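Local coordinates for protein BIFUNCTIONAL PROTEIN Proline utilization A (PutA) (Corynebacterium freiburgense, PDB 5UX5) that catalyses the oxidation of proline to glutamate in two steps, with an FAD-dependent proline dehydrogenase barrel and an NAD-dependent aldehyde dehydrogenase in one chain, at residues A[198-203]-A[478-483]; A[254-259]-A[283-288]; A[703-708]-A[1065-1070]; A[913-918]-A[1043-1048]. All blocks are in the same frame, centred on the assembly; numbering follows the deposited sequence.

How the interactions relate
Interactions 1 and 2 are mostly buried, interaction 4 partly so, and interaction 3 lies at the surface. Both segments of interaction 2 belong to the proline dehydrogenase barrel, whereas interaction 1 ties the start of that barrel's helix 202-221 to helix 477-484, much later in the chain; their centres are 28 Å apart. Interactions 3 and 4 bring the C-terminal part of the chain against the aldehyde dehydrogenase region, at places with centres 47 Å apart. The chemistry changes with location: mainly apolar, with no hydrogen bond across, in interaction 1, an arginine on a backbone carbonyl in interaction 2, a solvent-side salt bridge in interaction 3, and a carboxylate gripping two backbone N-H groups in interaction 4.

Interaction 1 (A[198-203]-A[478-483]); sequences NPWDID and STLEWA
The turn that leads into helix 202-221 of the proline dehydrogenase TIM barrel packs here against helix 477-484. Residues 198-201 form a type I beta turn reinforced by an Asx turn: Asn198 OD1 accepts from Trp200 N at 3.0 Å, almost straight, with the donor standing above the amide plane. Asp201 then serves as the N-cap of the helix, its OD1 meeting Gly204 N.

The tight part is built on the indole of Trp200. Its CG lies anti to the carbonyl carbon (chi1 -69°), which swings the six-membered ring over to the helix. Ala483 CB sits at the ring edge, near its plane, 3.7 Å from Trp200 CE3, while Thr479 CG2 comes in obliquely, 3.8 Å from Trp200 CZ3. The hydroxyl of Thr479 is turned away to the carbonyl of Asp473. Ile550 and Ala551 of helix 550-574 also touch the indole, so three parts of the fold meet at this tryptophan.

The looser side runs past exposed Pro199, and along the helix Ser478 and Glu481 lie at the surface, the latter paired with Arg484. Leu480, by contrast, completes the tight part by forking: CD1 lies 4.1 Å from Ile202 CB, and its other methyl, CD2, rests 3.8 Å from Trp200 CA and 3.2 Å from Pro199 O.

Interaction 2 (A[254-259]-A[283-288]); sequences EFLGLE and KRRAAA
Polar contacts come first, and nearly all of them belong to Arg285. With CG anti to the backbone N (chi1 -160°) and the chain extended from CG to NE, the side chain reaches from helix 271-287 to the loop, where both terminal nitrogens converge on Leu258 O. Arg285 NH1 donates to Leu258 O at 3.0 Å, along a carbonyl lone pair; Arg285 NH2 donates to the same Leu258 O at 3.2 Å, from above the carbonyl plane. That oxygen lies in the guanidinium plane. Arg285 NH2 also donates to Ala291 O, and NE to Leu250 O at the end of helix 239-251. Over one guanidinium face, 3.3 Å above its plane and toward the rim, sits Leu256 O, too poorly angled for a bond.

Apolar packing is carried by Leu256, which runs alongside the arginine, the two side chains heading opposite ways. Its CD1 lies 4.1 Å from Arg285 CG, and its CD2 lies 4.3 Å from Ala288 CB, where the chain leaves the helix.

Within the loop, a type I turn from Phe255 to Leu258 closes with Leu258 N on Phe255 O. Joining a helix-to-strand loop to the end of the next helix, the contact belongs to the alpha-to-beta end of the barrel, remote from the catalytic end that TIM barrels place at the strands' C-termini.

Interaction 3 (A[703-708]-A[1065-1070]); sequences SADPDL and NHRFGY
Asp705 divides its two carboxylate oxygens between separate tasks. OD1 is spent on its own segment, where Asp705 is the N-cap of helix 706-718: Leu708 N donates to Asp705 OD1 at 3.1 Å, nearly straight and from well above the carboxylate plane, and Asp707 N adds a weak bond to the same oxygen. OD2 looks across to the C-terminal loop. Arg1067 NH2 donates to Asp705 OD2 at 2.8 Å (N-H...O 167°), the core of a salt bridge, while a weak second bond comes from Arg1067 NH1 to Asp705 OD2 at 3.4 Å. One oxygen thus takes both nitrogens, lying in the guanidinium plane, yet the two flat groups are turned 75° apart. The arginine chain, bent at chi2, folds this end back beside its neighbour: Phe1068 CE2 sits 3.1 Å above the guanidinium plane, offset toward its rim.

Hydrophobic contact is slight. Leu708 CD1 touches Phe1068 CZ at 4.0 Å and meets the edge of the guanidinium.

The loop's shape comes from a type I' turn, Arg1067 to Tyr1070. Arg1067 N donates to Tyr1070 O, and Gly1069 N is taken up by His1066 ND1 at 3.1 Å. Beyond this pair, Phe1068 makes a cation-pi contact with Arg417 of the proline dehydrogenase part, so the C-terminal loop touches both enzymes. With its negative charge at a helix N-terminus and against a guanidinium, Asp705 is probably held firmly ionised.

Interaction 4 (A[913-918]-A[1043-1048]); sequences WEDIES and PVLADG
Asp915 has CG anti to the carbonyl carbon (chi1 -79°), so its carboxylate stands off the end of strand 911-915 and squares up to the backbone of the loop at 1045-1047. Leu1045 takes the same kind of rotamer, which lays its two methyls along the strand backbone.

The carboxylate works as a two-pronged acceptor for consecutive N-H groups. Ala1046 N donates to Asp915 OD2 at 2.5 Å, close to straight at 166°, and Asp1047 N donates to Asp915 OD1 at 3.0 Å, more bent at 146°. Each oxygen uses its syn lone pair, on the inner side of the carboxylate. One side chain thereby satisfies two peptide N-H groups and, as plain structural packing, joins the end of a strand of the aldehyde dehydrogenase part to a loop of the C-terminal part that leads into helix 1048-1051. Asp1047, its CG anti to the backbone N, sends its own carboxylate elsewhere: OD1 caps Arg1049 N and OD2 meets Ser580 OG, so the two carboxylates stay apart, Asp915 OD1 and Asp1047 OD2 being 5.4 Å from each other.

The apolar half is Leu1045, whose CD1 lies 3.7 Å from Trp913 CB and whose CD2 lies 4.1 Å from Glu914 CA. The indole of Trp913 leads away from this loop, with NE1 on Ala908 O and a cation-pi contact to Arg1050.

Strand 911-915 pairs antiparallel with strand 580-591, while Phe937 of helix 936-953 touches both Asp915 and Ala1046, and Arg989 of helix 984-997 donates to Leu1045 O.

Interaction 1 (A[198-203]-A[478-483])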
# COMPACT_ATOMS: atom_id res chain seq x y z
N ASN A 198 -8.64 -7.25 -10.45
CA ASN A 198 -9.16 -6.98 -9.12
C ASN A 198 -9.19 -8.23 -8.24
O ASN A 198 -10.04 -9.10 -8.45
CB ASN A 198 -10.56 -6.40 -9.23
CG ASN A 198 -11.18 -6.08 -7.88
OD1 ASN A 198 -10.57 -6.25 -6.80
ND2 ASN A 198 -12.42 -5.58 -7.94
N PRO A 199 -8.34 -8.32 -7.21
CA PRO A 199 -8.25 -9.57 -6.44
C PRO A 199 -9.48 -9.91 -5.64
O PRO A 199 -9.52 -11.00 -5.06
CB PRO A 199 -7.07 -9.32 -5.50
CG PRO A 199 -7.12 -7.83 -5.28
CD PRO A 199 -7.56 -7.23 -6.60
N TRP A 200 -10.47 -9.02 -5.53
CA TRP A 200 -11.65 -9.32 -4.73
C TRP A 200 -12.81 -9.87 -5.55
O TRP A 200 -13.81 -10.29 -4.96
CB TRP A 200 -12.13 -8.06 -3.98
CG TRP A 200 -11.17 -7.65 -2.90
CD1 TRP A 200 -10.16 -6.75 -3.02
CD2 TRP A 200 -11.12 -8.14 -1.57
NE1 TRP A 200 -9.50 -6.63 -1.84
CE2 TRP A 200 -10.06 -7.48 -0.92
CE3 TRP A 200 -11.87 -9.07 -0.85
CZ2 TRP A 200 -9.70 -7.73 0.41
CZ3 TRP A 200 -11.53 -9.31 0.48
CH2 TRP A 200 -10.45 -8.64 1.10
N ASP A 201 -12.69 -9.90 -6.87
CA ASP A 201 -13.78 -10.29 -7.74
C ASP A 201 -13.30 -11.46 -8.60
O ASP A 201 -13.04 -11.28 -9.79
CB ASP A 201 -14.24 -9.11 -8.60
CG ASP A 201 -15.47 -9.44 -9.45
OD1 ASP A 201 -16.23 -10.35 -9.03
OD2 ASP A 201 -15.67 -8.80 -10.51
N ILE A 202 -13.20 -12.65 -7.99
CA ILE A 202 -12.71 -13.79 -8.76
C ILE A 202 -13.74 -14.22 -9.80
O ILE A 202 -13.37 -14.48 -10.94
CB ILE A 202 -12.33 -14.97 -7.82
CG1 ILE A 202 -11.49 -15.98 -8.59
CG2 ILE A 202 -13.52 -15.70 -7.30
CD1 ILE A 202 -10.88 -17.03 -7.73
N ASP A 203 -15.04 -14.16 -9.46
CA ASP A 203 -16.10 -14.57 -10.39
C ASP A 203 -16.10 -13.68 -11.63
O ASP A 203 -16.20 -14.17 -12.76
CB ASP A 203 -17.50 -14.50 -9.74
CG ASP A 203 -17.67 -15.39 -8.50
OD1 ASP A 203 -16.88 -16.31 -8.25
OD2 ASP A 203 -18.65 -15.16 -7.76
N SER A 478 -10.83 -18.66 1.24
CA SER A 478 -11.73 -18.44 2.37
C SER A 478 -12.01 -16.95 2.57
O SER A 478 -13.12 -16.59 2.99
CB SER A 478 -11.19 -19.08 3.66
OG SER A 478 -9.81 -18.84 3.90
N THR A 479 -11.05 -16.09 2.22
CA THR A 479 -11.25 -14.64 2.28
C THR A 479 -12.26 -14.18 1.25
O THR A 479 -13.21 -13.45 1.57
CB THR A 479 -9.92 -13.93 2.05
OG1 THR A 479 -8.98 -14.41 3.00
CG2 THR A 479 -10.06 -12.42 2.16
N LEU A 480 -12.07 -14.59 -0.01
CA LEU A 480 -13.02 -14.30 -1.09
C LEU A 480 -14.40 -14.87 -0.80
O LEU A 480 -15.39 -14.41 -1.38
CB LEU A 480 -12.51 -14.83 -2.43
CG LEU A 480 -11.17 -14.23 -2.85
CD1 LEU A 480 -10.63 -14.87 -4.11
CD2 LEU A 480 -11.31 -12.73 -3.01
N GLU A 481 -14.50 -15.85 0.11
CA GLU A 481 -15.81 -16.41 0.39
C GLU A 481 -16.61 -15.48 1.30
O GLU A 481 -17.79 -15.23 1.02
CB GLU A 481 -15.67 -17.81 0.99
CG GLU A 481 -16.98 -18.45 1.56
CD GLU A 481 -18.21 -18.47 0.60
OE1 GLU A 481 -19.34 -18.66 1.12
OE2 GLU A 481 -18.08 -18.35 -0.64
N TRP A 482 -16.00 -14.96 2.39
CA TRP A 482 -16.75 -14.04 3.24
C TRP A 482 -16.89 -12.65 2.62
O TRP A 482 -17.83 -11.92 2.96
CB TRP A 482 -16.15 -13.95 4.67
CG TRP A 482 -14.76 -13.36 4.87
CD1 TRP A 482 -13.65 -14.03 5.31
CD2 TRP A 482 -14.34 -11.99 4.66
NE1 TRP A 482 -12.56 -13.17 5.39
CE2 TRP A 482 -12.96 -11.92 5.00
CE3 TRP A 482 -15.00 -10.83 4.23
CZ2 TRP A 482 -12.23 -10.72 4.90
CZ3 TRP A 482 -14.27 -9.64 4.13
CH2 TRP A 482 -12.89 -9.60 4.46
N ALA A 483 -16.03 -12.30 1.67
CA ALA A 483 -16.20 -11.05 0.93
C ALA A 483 -17.50 -11.07 0.10
O ALA A 483 -18.15 -10.02 -0.05
CB ALA A 483 -14.97 -10.81 0.05

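Interaction 2 (A[254-259]-A[283-288])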
# COMPACT_ATOMS: atom_id res chain seq x y z
N GLU A 254 -17.22 -26.25 -26.97
CA GLU A 254 -16.39 -25.79 -28.06
C GLU A 254 -14.95 -26.27 -27.91
O GLU A 254 -14.30 -26.66 -28.88
CB GLU A 254 -16.48 -24.27 -28.10
CG GLU A 254 -15.71 -23.56 -29.14
CD GLU A 254 -15.89 -22.06 -29.01
OE1 GLU A 254 -16.28 -21.58 -27.91
OE2 GLU A 254 -15.68 -21.36 -30.03
N PHE A 255 -14.43 -26.27 -26.68
CA PHE A 255 -13.01 -26.50 -26.45
C PHE A 255 -12.71 -27.84 -25.83
O PHE A 255 -11.57 -28.08 -25.40
CB PHE A 255 -12.44 -25.39 -25.56
CG PHE A 255 -12.63 -24.01 -26.11
CD1 PHE A 255 -12.04 -23.64 -27.31
CD2 PHE A 255 -13.40 -23.08 -25.43
CE1 PHE A 255 -12.22 -22.36 -27.83
CE2 PHE A 255 -13.58 -21.79 -25.93
CZ PHE A 255 -12.99 -21.43 -27.14
N LEU A 256 -13.68 -28.75 -25.80
CA LEU A 256 -13.50 -29.98 -25.04
C LEU A 256 -12.35 -30.83 -25.57
O LEU A 256 -11.70 -31.54 -24.80
CB LEU A 256 -14.79 -30.80 -25.05
CG LEU A 256 -14.80 -31.88 -23.95
CD1 LEU A 256 -14.44 -31.29 -22.56
CD2 LEU A 256 -16.07 -32.73 -23.91
N GLY A 257 -12.04 -30.72 -26.86
CA GLY A 257 -10.97 -31.55 -27.40
C GLY A 257 -9.64 -30.86 -27.66
O GLY A 257 -8.80 -31.41 -28.38
N LEU A 258 -9.41 -29.70 -27.04
CA LEU A 258 -8.20 -28.92 -27.25
C LEU A 258 -7.21 -29.19 -26.12
O LEU A 258 -7.51 -28.97 -24.94
CB LEU A 258 -8.52 -27.43 -27.31
CG LEU A 258 -7.34 -26.49 -27.55
CD1 LEU A 258 -6.64 -26.85 -28.85
CD2 LEU A 258 -7.79 -25.03 -27.53
N GLU A 259 -6.02 -29.64 -26.50
CA GLU A 259 -4.92 -29.82 -25.57
C GLU A 259 -4.30 -28.46 -25.27
O GLU A 259 -3.80 -27.79 -26.17
CB GLU A 259 -3.89 -30.77 -26.19
CG GLU A 259 -3.21 -31.71 -25.24
CD GLU A 259 -2.62 -32.92 -25.96
OE1 GLU A 259 -1.39 -32.92 -26.23
OE2 GLU A 259 -3.38 -33.86 -26.27
N LYS A 283 -8.86 -36.27 -15.15
CA LYS A 283 -9.60 -37.52 -15.21
C LYS A 283 -11.08 -37.27 -15.51
O LYS A 283 -11.71 -37.99 -16.30
CB LYS A 283 -9.43 -38.29 -13.90
CG LYS A 283 -8.02 -38.79 -13.66
CD LYS A 283 -7.89 -39.35 -12.26
CE LYS A 283 -6.51 -39.93 -12.01
NZ LYS A 283 -6.42 -40.54 -10.65
N ARG A 284 -11.64 -36.24 -14.87
CA ARG A 284 -13.01 -35.85 -15.14
C ARG A 284 -13.17 -35.43 -16.60
O ARG A 284 -14.17 -35.78 -17.25
CB ARG A 284 -13.38 -34.73 -14.15
CG ARG A 284 -14.80 -34.16 -14.18
CD ARG A 284 -14.83 -32.76 -13.48
NE ARG A 284 -15.63 -31.81 -14.26
CZ ARG A 284 -15.48 -30.49 -14.23
NH1 ARG A 284 -14.55 -29.93 -13.47
NH2 ARG A 284 -16.26 -29.73 -14.99
N ARG A 285 -12.18 -34.73 -17.16
CA ARG A 285 -12.27 -34.27 -18.55
C ARG A 285 -12.22 -35.43 -19.51
O ARG A 285 -13.07 -35.54 -20.40
CB ARG A 285 -11.16 -33.28 -18.87
CG ARG A 285 -11.44 -32.41 -20.08
CD ARG A 285 -10.22 -31.65 -20.48
NE ARG A 285 -10.48 -30.57 -21.43
CZ ARG A 285 -9.62 -30.17 -22.35
NH1 ARG A 285 -9.93 -29.17 -23.16
NH2 ARG A 285 -8.45 -30.79 -22.49
N ALA A 286 -11.21 -36.29 -19.36
CA ALA A 286 -11.10 -37.46 -20.23
C ALA A 286 -12.38 -38.26 -20.22
O ALA A 286 -12.87 -38.68 -21.27
CB ALA A 286 -9.94 -38.34 -19.78
N ALA A 287 -12.95 -38.47 -19.04
CA ALA A 287 -14.22 -39.18 -18.95
C ALA A 287 -15.30 -38.50 -19.78
O ALA A 287 -16.17 -39.18 -20.34
CB ALA A 287 -14.65 -39.32 -17.50
N ALA A 288 -15.29 -37.16 -19.87
CA ALA A 288 -16.29 -36.50 -20.71
C ALA A 288 -15.96 -36.56 -22.22
O ALA A 288 -16.67 -35.94 -23.02
CB ALA A 288 -16.47 -35.05 -20.26

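Interaction 3 (A[703-708]-A[1065-1070])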
# COMPACT_ATOMS: atom_id res chain seq x y z
N SER A 703 14.24 10.38 -14.77
CA SER A 703 14.97 9.26 -14.18
C SER A 703 14.07 8.27 -13.43
O SER A 703 14.56 7.44 -12.68
CB SER A 703 16.06 9.79 -13.24
OG SER A 703 17.04 10.52 -13.96
N ALA A 704 12.76 8.37 -13.60
CA ALA A 704 11.82 7.51 -12.91
C ALA A 704 11.51 6.29 -13.74
O ALA A 704 11.70 6.28 -14.95
CB ALA A 704 10.52 8.24 -12.60
N ASP A 705 11.07 5.26 -13.06
CA ASP A 705 10.44 4.13 -13.72
C ASP A 705 9.04 4.60 -14.09
O ASP A 705 8.18 4.76 -13.22
CB ASP A 705 10.39 2.90 -12.81
CG ASP A 705 9.81 1.68 -13.51
OD1 ASP A 705 8.81 1.83 -14.25
OD2 ASP A 705 10.34 0.57 -13.30
N PRO A 706 8.78 4.82 -15.38
CA PRO A 706 7.47 5.37 -15.76
C PRO A 706 6.31 4.51 -15.34
O PRO A 706 5.26 5.03 -14.94
CB PRO A 706 7.59 5.51 -17.28
CG PRO A 706 8.63 4.58 -17.65
CD PRO A 706 9.63 4.59 -16.54
N ASP A 707 6.47 3.19 -15.40
CA ASP A 707 5.35 2.30 -15.09
C ASP A 707 5.05 2.28 -13.60
O ASP A 707 3.89 2.47 -13.19
CB ASP A 707 5.65 0.92 -15.64
CG ASP A 707 5.82 0.96 -17.12
OD1 ASP A 707 4.87 1.38 -17.83
OD2 ASP A 707 6.93 0.63 -17.59
N LEU A 708 6.07 2.10 -12.78
CA LEU A 708 5.85 2.22 -11.34
C LEU A 708 5.29 3.60 -10.99
O LEU A 708 4.38 3.71 -10.16
CB LEU A 708 7.15 1.92 -10.60
CG LEU A 708 7.61 0.49 -10.87
CD1 LEU A 708 8.84 0.10 -10.08
CD2 LEU A 708 6.47 -0.44 -10.54
N ASN A 1065 12.91 0.71 -0.86
CA ASN A 1065 14.31 0.33 -0.72
C ASN A 1065 14.81 -0.58 -1.84
O ASN A 1065 16.02 -0.68 -2.04
CB ASN A 1065 14.53 -0.43 0.58
CG ASN A 1065 14.82 0.48 1.73
OD1 ASN A 1065 15.39 1.56 1.56
ND2 ASN A 1065 14.43 0.06 2.92
N HIS A 1066 13.90 -1.20 -2.57
CA HIS A 1066 14.22 -2.26 -3.50
C HIS A 1066 13.99 -1.80 -4.93
O HIS A 1066 13.27 -0.82 -5.17
CB HIS A 1066 13.37 -3.50 -3.16
CG HIS A 1066 11.90 -3.24 -3.22
ND1 HIS A 1066 11.16 -3.40 -4.38
CD2 HIS A 1066 11.03 -2.80 -2.28
CE1 HIS A 1066 9.90 -3.08 -4.14
NE2 HIS A 1066 9.79 -2.71 -2.88
N ARG A 1067 14.63 -2.48 -5.88
CA ARG A 1067 14.40 -2.31 -7.32
C ARG A 1067 13.82 -3.62 -7.84
O ARG A 1067 14.57 -4.54 -8.19
CB ARG A 1067 15.68 -1.92 -8.08
CG ARG A 1067 15.52 -1.82 -9.61
CD ARG A 1067 15.19 -0.38 -10.06
NE ARG A 1067 14.65 -0.31 -11.42
CZ ARG A 1067 13.37 -0.09 -11.72
NH1 ARG A 1067 12.47 0.08 -10.76
NH2 ARG A 1067 13.01 -0.05 -13.00
N PHE A 1068 12.49 -3.71 -7.90
CA PHE A 1068 11.81 -4.96 -8.23
C PHE A 1068 12.26 -6.09 -7.31
O PHE A 1068 12.50 -7.21 -7.75
CB PHE A 1068 12.05 -5.35 -9.69
CG PHE A 1068 11.30 -4.51 -10.66
CD1 PHE A 1068 9.91 -4.54 -10.66
CD2 PHE A 1068 11.97 -3.66 -11.53
CE1 PHE A 1068 9.20 -3.76 -11.54
CE2 PHE A 1068 11.26 -2.88 -12.42
CZ PHE A 1068 9.87 -2.92 -12.43
N GLY A 1069 12.41 -5.76 -6.02
CA GLY A 1069 12.73 -6.73 -5.00
C GLY A 1069 14.19 -6.79 -4.59
O GLY A 1069 14.48 -7.27 -3.49
N TYR A 1070 15.11 -6.32 -5.43
CA TYR A 1070 16.53 -6.44 -5.12
C TYR A 1070 16.97 -5.31 -4.19
O TYR A 1070 16.70 -4.14 -4.47
CB TYR A 1070 17.33 -6.45 -6.42
CG TYR A 1070 18.83 -6.27 -6.29
CD1 TYR A 1070 19.66 -7.34 -5.93
CD2 TYR A 1070 19.42 -5.04 -6.57
CE1 TYR A 1070 21.04 -7.17 -5.83
CE2 TYR A 1070 20.79 -4.86 -6.47
CZ TYR A 1070 21.60 -5.92 -6.10
OH TYR A 1070 22.97 -5.73 -6.01

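Interaction 4 (A[913-918]-A[1043-1048])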
# COMPACT_ATOMS: atom_id res chain seq x y z
N TRP A 913 1.74 19.71 30.54
CA TRP A 913 2.99 19.28 31.16
C TRP A 913 3.53 20.35 32.09
O TRP A 913 3.36 21.56 31.85
CB TRP A 913 4.05 18.94 30.10
CG TRP A 913 3.74 17.71 29.30
CD1 TRP A 913 2.91 17.61 28.24
CD2 TRP A 913 4.26 16.39 29.52
NE1 TRP A 913 2.87 16.32 27.77
CE2 TRP A 913 3.69 15.54 28.54
CE3 TRP A 913 5.14 15.83 30.47
CZ2 TRP A 913 3.96 14.17 28.48
CZ3 TRP A 913 5.42 14.48 30.39
CH2 TRP A 913 4.84 13.67 29.41
N GLU A 914 4.21 19.91 33.15
CA GLU A 914 4.84 20.81 34.10
C GLU A 914 6.24 20.32 34.43
O GLU A 914 6.49 19.12 34.51
CB GLU A 914 4.03 20.92 35.39
CG GLU A 914 3.91 19.62 36.20
CD GLU A 914 3.07 19.78 37.47
OE1 GLU A 914 3.08 20.87 38.08
OE2 GLU A 914 2.38 18.82 37.86
N ASP A 915 7.16 21.26 34.64
CA ASP A 915 8.47 20.88 35.17
C ASP A 915 8.33 20.24 36.56
O ASP A 915 7.46 20.61 37.35
CB ASP A 915 9.39 22.11 35.24
CG ASP A 915 9.99 22.48 33.89
OD1 ASP A 915 10.42 21.58 33.15
OD2 ASP A 915 10.03 23.68 33.56
N ILE A 916 9.18 19.24 36.84
CA ILE A 916 9.30 18.68 38.18
C ILE A 916 10.75 18.82 38.65
O ILE A 916 11.65 19.16 37.88
CB ILE A 916 8.86 17.20 38.27
CG1 ILE A 916 9.71 16.28 37.41
CG2 ILE A 916 7.38 17.04 37.97
CD1 ILE A 916 9.15 14.84 37.38
N GLU A 917 10.95 18.61 39.95
CA GLU A 917 12.30 18.59 40.51
C GLU A 917 12.96 17.27 40.17
O GLU A 917 12.36 16.19 40.36
CB GLU A 917 12.26 18.82 42.00
CG GLU A 917 11.49 20.05 42.39
CD GLU A 917 11.91 20.58 43.74
OE1 GLU A 917 11.75 21.81 43.97
OE2 GLU A 917 12.41 19.77 44.56
N SER A 918 14.17 17.34 39.63
CA SER A 918 14.88 16.13 39.26
C SER A 918 16.36 16.46 39.21
O SER A 918 16.75 17.63 39.12
CB SER A 918 14.41 15.60 37.90
OG SER A 918 14.71 16.54 36.88
N PRO A 1043 2.84 27.34 30.56
CA PRO A 1043 4.12 27.79 31.14
C PRO A 1043 5.30 27.33 30.30
O PRO A 1043 5.27 26.27 29.67
CB PRO A 1043 4.15 27.15 32.53
CG PRO A 1043 3.02 26.16 32.57
CD PRO A 1043 2.30 26.16 31.25
N VAL A 1044 6.34 28.15 30.28
CA VAL A 1044 7.57 27.79 29.60
C VAL A 1044 8.28 26.72 30.41
O VAL A 1044 8.60 26.92 31.59
CB VAL A 1044 8.47 29.02 29.41
CG1 VAL A 1044 9.71 28.64 28.67
CG2 VAL A 1044 7.71 30.07 28.63
N LEU A 1045 8.53 25.57 29.79
CA LEU A 1045 9.12 24.44 30.50
C LEU A 1045 10.62 24.41 30.35
O LEU A 1045 11.17 24.65 29.26
CB LEU A 1045 8.55 23.11 30.02
CG LEU A 1045 7.05 23.01 30.17
CD1 LEU A 1045 6.60 21.58 29.84
CD2 LEU A 1045 6.61 23.44 31.54
N ALA A 1046 11.29 24.10 31.45
CA ALA A 1046 12.71 23.82 31.39
C ALA A 1046 12.96 22.57 30.56
O ALA A 1046 13.94 22.51 29.81
CB ALA A 1046 13.28 23.66 32.80
N ASP A 1047 12.08 21.58 30.68
CA ASP A 1047 12.27 20.29 30.01
C ASP A 1047 12.11 20.46 28.51
O ASP A 1047 10.99 20.51 27.99
CB ASP A 1047 11.27 19.25 30.51
CG ASP A 1047 11.74 17.80 30.22
OD1 ASP A 1047 12.77 17.63 29.53
OD2 ASP A 1047 11.09 16.83 30.67
N GLY A 1048 13.24 20.46 27.79
CA GLY A 1048 13.19 20.55 26.35
C GLY A 1048 12.49 19.38 25.67
O GLY A 1048 11.97 19.54 24.55